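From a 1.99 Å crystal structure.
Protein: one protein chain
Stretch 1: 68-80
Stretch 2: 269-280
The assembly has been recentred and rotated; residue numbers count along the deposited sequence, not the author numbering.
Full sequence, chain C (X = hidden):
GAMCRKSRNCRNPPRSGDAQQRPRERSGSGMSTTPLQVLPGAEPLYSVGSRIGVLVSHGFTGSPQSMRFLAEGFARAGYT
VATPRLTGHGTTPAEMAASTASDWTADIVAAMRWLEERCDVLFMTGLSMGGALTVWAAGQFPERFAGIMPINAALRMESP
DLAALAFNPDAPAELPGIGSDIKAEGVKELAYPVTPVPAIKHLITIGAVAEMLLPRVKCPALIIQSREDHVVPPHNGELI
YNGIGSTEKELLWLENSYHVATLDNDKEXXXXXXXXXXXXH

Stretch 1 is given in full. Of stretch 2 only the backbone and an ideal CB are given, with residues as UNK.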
# COMPACT_ATOMS: atom_id res chain seq x y z
N ARG C 68 -17.84 -14.34 15.22
CA ARG C 68 -18.19 -15.38 16.20
C ARG C 68 -19.22 -16.43 15.70
O ARG C 68 -19.00 -17.64 15.81
CB ARG C 68 -18.64 -14.71 17.52
CG ARG C 68 -18.47 -15.65 18.75
CD ARG C 68 -18.56 -14.91 20.13
NE ARG C 68 -17.19 -14.64 20.62
CZ ARG C 68 -16.27 -15.59 20.86
NH1 ARG C 68 -16.57 -16.88 20.66
NH2 ARG C 68 -15.05 -15.29 21.32
N PHE C 69 -20.30 -15.98 15.09
CA PHE C 69 -21.29 -16.86 14.44
C PHE C 69 -20.64 -17.87 13.47
O PHE C 69 -21.03 -19.07 13.43
CB PHE C 69 -22.43 -16.08 13.76
CG PHE C 69 -23.44 -16.97 13.03
CD1 PHE C 69 -24.55 -17.54 13.70
CD2 PHE C 69 -23.30 -17.24 11.67
CE1 PHE C 69 -25.49 -18.42 13.00
CE2 PHE C 69 -24.19 -18.10 10.98
CZ PHE C 69 -25.33 -18.67 11.66
N LEU C 70 -19.65 -17.42 12.68
CA LEU C 70 -19.06 -18.26 11.71
C LEU C 70 -18.14 -19.23 12.36
O LEU C 70 -18.11 -20.41 11.99
CB LEU C 70 -18.26 -17.39 10.72
CG LEU C 70 -17.92 -17.85 9.34
CD1 LEU C 70 -19.12 -18.53 8.68
CD2 LEU C 70 -17.45 -16.61 8.48
N ALA C 71 -17.35 -18.70 13.29
CA ALA C 71 -16.33 -19.44 13.93
C ALA C 71 -16.96 -20.56 14.76
O ALA C 71 -16.40 -21.65 14.79
CB ALA C 71 -15.55 -18.54 14.90
N GLU C 72 -18.02 -20.24 15.51
CA GLU C 72 -18.71 -21.28 16.32
C GLU C 72 -19.28 -22.37 15.41
O GLU C 72 -19.20 -23.55 15.75
CB GLU C 72 -19.97 -20.74 17.00
CG GLU C 72 -19.87 -19.44 17.65
CD GLU C 72 -19.57 -19.58 19.10
OE1 GLU C 72 -18.73 -20.47 19.39
OE2 GLU C 72 -20.15 -18.78 19.90
N GLY C 73 -19.95 -21.96 14.33
CA GLY C 73 -20.32 -22.90 13.29
C GLY C 73 -19.25 -23.90 12.87
O GLY C 73 -19.54 -25.09 12.83
N PHE C 74 -18.01 -23.46 12.54
CA PHE C 74 -16.97 -24.38 12.17
C PHE C 74 -16.58 -25.23 13.38
O PHE C 74 -16.19 -26.38 13.20
CB PHE C 74 -15.66 -23.66 11.68
CG PHE C 74 -15.84 -22.73 10.48
CD1 PHE C 74 -16.61 -23.13 9.36
CD2 PHE C 74 -15.21 -21.45 10.49
CE1 PHE C 74 -16.78 -22.30 8.27
CE2 PHE C 74 -15.37 -20.57 9.39
CZ PHE C 74 -16.15 -21.02 8.22
N ALA C 75 -16.51 -24.65 14.58
CA ALA C 75 -16.18 -25.48 15.76
C ALA C 75 -17.28 -26.58 16.06
O ALA C 75 -16.91 -27.74 16.32
CB ALA C 75 -15.85 -24.68 16.99
N ARG C 76 -18.56 -26.24 16.00
CA ARG C 76 -19.61 -27.27 16.13
C ARG C 76 -19.53 -28.32 15.06
O ARG C 76 -19.99 -29.43 15.29
CB ARG C 76 -20.98 -26.71 16.07
CG ARG C 76 -21.22 -25.81 17.15
CD ARG C 76 -22.64 -25.56 17.22
NE ARG C 76 -22.69 -24.51 18.18
CZ ARG C 76 -22.84 -23.23 17.86
NH1 ARG C 76 -23.03 -22.86 16.58
NH2 ARG C 76 -22.82 -22.36 18.85
N ALA C 77 -18.97 -28.01 13.89
CA ALA C 77 -18.86 -29.05 12.90
C ALA C 77 -17.65 -29.92 13.20
O ALA C 77 -17.44 -30.95 12.56
CB ALA C 77 -18.86 -28.48 11.53
N GLY C 78 -16.83 -29.58 14.20
CA GLY C 78 -15.75 -30.51 14.56
C GLY C 78 -14.37 -30.08 14.16
O GLY C 78 -13.39 -30.67 14.57
N TYR C 79 -14.26 -29.00 13.36
CA TYR C 79 -12.94 -28.48 12.91
C TYR C 79 -12.15 -27.84 14.06
O TYR C 79 -12.77 -27.33 14.92
CB TYR C 79 -13.15 -27.42 11.76
CG TYR C 79 -13.79 -28.09 10.53
CD1 TYR C 79 -13.09 -29.06 9.81
CD2 TYR C 79 -15.12 -27.83 10.19
CE1 TYR C 79 -13.68 -29.77 8.75
CE2 TYR C 79 -15.71 -28.52 9.07
CZ TYR C 79 -15.00 -29.47 8.40
OH TYR C 79 -15.57 -30.09 7.29
N THR C 80 -10.83 -27.89 14.05
CA THR C 80 -9.99 -26.99 14.87
C THR C 80 -10.13 -25.54 14.29
O THR C 80 -10.24 -25.39 13.05
CB THR C 80 -8.53 -27.48 14.85
OG1 THR C 80 -8.48 -28.80 15.44
CG2 THR C 80 -7.56 -26.58 15.63
N UNK C 269 -26.30 -18.55 4.89
CA UNK C 269 -25.78 -18.94 3.57
C UNK C 269 -24.22 -18.97 3.54
O UNK C 269 -23.60 -19.95 3.06
CB UNK C 269 -26.30 -17.97 2.51
N UNK C 270 -23.59 -17.96 4.17
CA UNK C 270 -22.11 -17.89 4.18
C UNK C 270 -21.60 -19.12 5.00
O UNK C 270 -20.65 -19.76 4.59
CB UNK C 270 -21.62 -16.57 4.78
N UNK C 271 -22.20 -19.43 6.14
CA UNK C 271 -21.68 -20.54 6.98
C UNK C 271 -21.88 -21.82 6.23
O UNK C 271 -20.98 -22.70 6.17
CB UNK C 271 -22.37 -20.61 8.34
N UNK C 272 -23.11 -21.97 5.72
CA UNK C 272 -23.44 -23.26 4.99
C UNK C 272 -22.50 -23.50 3.79
O UNK C 272 -21.93 -24.57 3.62
CB UNK C 272 -24.89 -23.23 4.49
N UNK C 273 -22.36 -22.51 2.92
CA UNK C 273 -21.48 -22.68 1.73
C UNK C 273 -20.00 -22.77 2.13
O UNK C 273 -19.26 -23.41 1.46
CB UNK C 273 -21.67 -21.52 0.75
N UNK C 274 -19.55 -22.11 3.20
CA UNK C 274 -18.16 -22.20 3.63
C UNK C 274 -17.93 -23.60 4.16
O UNK C 274 -16.91 -24.19 3.86
CB UNK C 274 -17.83 -21.15 4.69
N UNK C 275 -18.87 -24.13 4.96
CA UNK C 275 -18.72 -25.57 5.49
C UNK C 275 -18.69 -26.55 4.31
O UNK C 275 -17.84 -27.46 4.24
CB UNK C 275 -19.87 -25.95 6.43
N UNK C 276 -19.58 -26.33 3.33
CA UNK C 276 -19.62 -27.18 2.12
C UNK C 276 -18.26 -27.17 1.33
O UNK C 276 -17.72 -28.21 0.82
CB UNK C 276 -20.75 -26.70 1.21
N UNK C 277 -17.71 -25.97 1.24
CA UNK C 277 -16.46 -25.73 0.56
C UNK C 277 -15.29 -26.43 1.26
O UNK C 277 -14.43 -27.06 0.61
CB UNK C 277 -16.20 -24.23 0.47
N UNK C 278 -15.21 -26.30 2.57
CA UNK C 278 -14.26 -27.06 3.35
C UNK C 278 -14.36 -28.58 3.17
O UNK C 278 -13.28 -29.21 2.96
CB UNK C 278 -14.44 -26.71 4.83
N UNK C 279 -15.56 -29.16 3.31
CA UNK C 279 -15.75 -30.65 3.10
C UNK C 279 -15.34 -31.12 1.72
O UNK C 279 -15.05 -32.31 1.48
CB UNK C 279 -17.21 -31.04 3.32
N UNK C 280 -15.50 -30.22 0.75
CA UNK C 280 -15.26 -30.64 -0.62
C UNK C 280 -13.87 -30.31 -1.11
O UNK C 280 -13.57 -30.56 -2.24
CB UNK C 280 -16.29 -30.00 -1.55

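Stretch 2 is a helix that runs in roughly the same direction as helix 68-76, with the axes crossing at -39° and approaching to 10.0 Å. What stretch 1 offers it is almost wholly apolar.

Position 269 has nothing of stretch 1 near its CB, so this contact leaves the choice open; it is Leu 269. At 270 the CB points sideways, 5.0 Å from Leu 70 CD1, where a medium or large apolar group could reach. Ile 270 does so, its CG2 lying 4.2 Å from Leu 70 CD1.

Position 271 lies where the backbones come close, its CA 5.9 Å from Leu 70 CA. The CB points sideways, yet Gly 73 has no side chain and leaves a hollow lined by Phe 69, Leu 70 and Phe 74. A flexible aliphatic chain such as leucine or methionine would suit. Leu 271, with chi1 t and chi2 p, fills it as a knob: CD1 lies 3.9 Å from Gly 73 CA, and CD2 lies 3.7 Å from Phe 69 CE2. An ideal CB on Gly 73 would clash with Leu 271 CD1 at 2.5 Å.

Position 272 points away and 273 is out of reach, so polar or charged residues are tolerated; they are Glu 272 and Arg 273.

At 274 the CB points toward stretch 1, 3.9 Å from Phe 74 CE1. The ring is so near that a small residue, alanine or serine, fits easily. Ser 274 places its CB at the ring edge and turns its hydroxyl back to its own helix, OG donating to Ile 270 O at 2.7 Å.

At 275 the CB points sideways, 5.1 Å from Phe 74 CE1, and an apolar chain must be long enough to reach Phe 74, Ala 77 and Tyr 79. Leucine or methionine would serve. Leu 275 brings CD2 to 3.7 Å from Phe 74 CD1 and 3.8 Å from Ala 77 CB, and that methyl also meets the edge of the Tyr 79 ring.

Position 276 points away and 277 is out of reach, so stretch 1 admits small, polar or large residues; they are Ala 276 and Phe 277.

At 278 the CB points toward stretch 1, 4.3 Å from Tyr 79 OH, favouring a branched or long aliphatic residue. Ile 278 approaches both aromatic rings: CD1 is 3.8 Å from Phe 74 CE1, and CG2 is 3.5 Å from Tyr 79 CZ.

Position 279 points sideways beside Tyr 79 OH, suiting a long chain with an apolar stem. Arg 279 lays CG 3.9 Å from Tyr 79 OH. Position 280, out of reach, could be almost anything; it is Lys 280.

Stretch 2 (269-280) LILERSLAFIRK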
# COMPACT_ATOMS: atom_id res chain seq x y z
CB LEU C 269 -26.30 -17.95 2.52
CG LEU C 269 -25.77 -18.16 1.07
CD1 LEU C 269 -26.28 -19.45 0.47
CD2 LEU C 269 -26.23 -17.02 0.20
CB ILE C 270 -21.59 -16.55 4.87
CG1 ILE C 270 -21.94 -15.33 4.03
CG2 ILE C 270 -20.02 -16.63 5.10
CD1 ILE C 270 -21.77 -13.98 4.81
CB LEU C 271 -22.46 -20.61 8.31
CG LEU C 271 -22.14 -21.74 9.27
CD1 LEU C 271 -20.63 -21.89 9.58
CD2 LEU C 271 -22.97 -21.61 10.52
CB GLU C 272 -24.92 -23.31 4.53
CG GLU C 272 -25.37 -24.70 4.07
CD GLU C 272 -24.81 -25.16 2.66
OE1 GLU C 272 -24.62 -24.29 1.75
OE2 GLU C 272 -24.57 -26.40 2.48
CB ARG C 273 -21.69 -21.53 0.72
CG ARG C 273 -23.10 -21.47 0.29
CD ARG C 273 -23.42 -22.44 -0.86
NE ARG C 273 -23.57 -21.63 -2.08
CZ ARG C 273 -24.74 -21.39 -2.71
NH1 ARG C 273 -25.90 -21.96 -2.33
NH2 ARG C 273 -24.75 -20.59 -3.74
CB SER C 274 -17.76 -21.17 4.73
OG SER C 274 -17.99 -19.83 4.21
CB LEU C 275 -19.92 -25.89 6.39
CG LEU C 275 -19.88 -25.35 7.82
CD1 LEU C 275 -21.26 -25.51 8.54
CD2 LEU C 275 -18.76 -26.06 8.59
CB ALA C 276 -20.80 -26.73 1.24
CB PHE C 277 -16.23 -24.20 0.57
CG PHE C 277 -14.86 -23.77 -0.04
CD1 PHE C 277 -14.65 -23.81 -1.43
CD2 PHE C 277 -13.82 -23.39 0.79
CE1 PHE C 277 -13.37 -23.40 -1.95
CE2 PHE C 277 -12.55 -23.03 0.27
CZ PHE C 277 -12.34 -23.00 -1.05
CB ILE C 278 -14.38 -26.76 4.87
CG1 ILE C 278 -13.91 -25.32 5.17
CG2 ILE C 278 -13.55 -27.73 5.73
CD1 ILE C 278 -14.43 -24.74 6.60
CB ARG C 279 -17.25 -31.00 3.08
CG ARG C 279 -17.97 -31.06 4.32
CD ARG C 279 -19.31 -31.93 4.09
NE ARG C 279 -20.31 -31.30 3.19
CZ ARG C 279 -21.03 -30.20 3.50
NH1 ARG C 279 -20.88 -29.50 4.68
NH2 ARG C 279 -21.89 -29.77 2.60
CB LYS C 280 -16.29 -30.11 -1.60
CG LYS C 280 -17.25 -31.26 -1.97
CD LYS C 280 -18.65 -30.83 -2.25
CE LYS C 280 -19.13 -29.83 -1.26
NZ LYS C 280 -20.47 -29.33 -1.74
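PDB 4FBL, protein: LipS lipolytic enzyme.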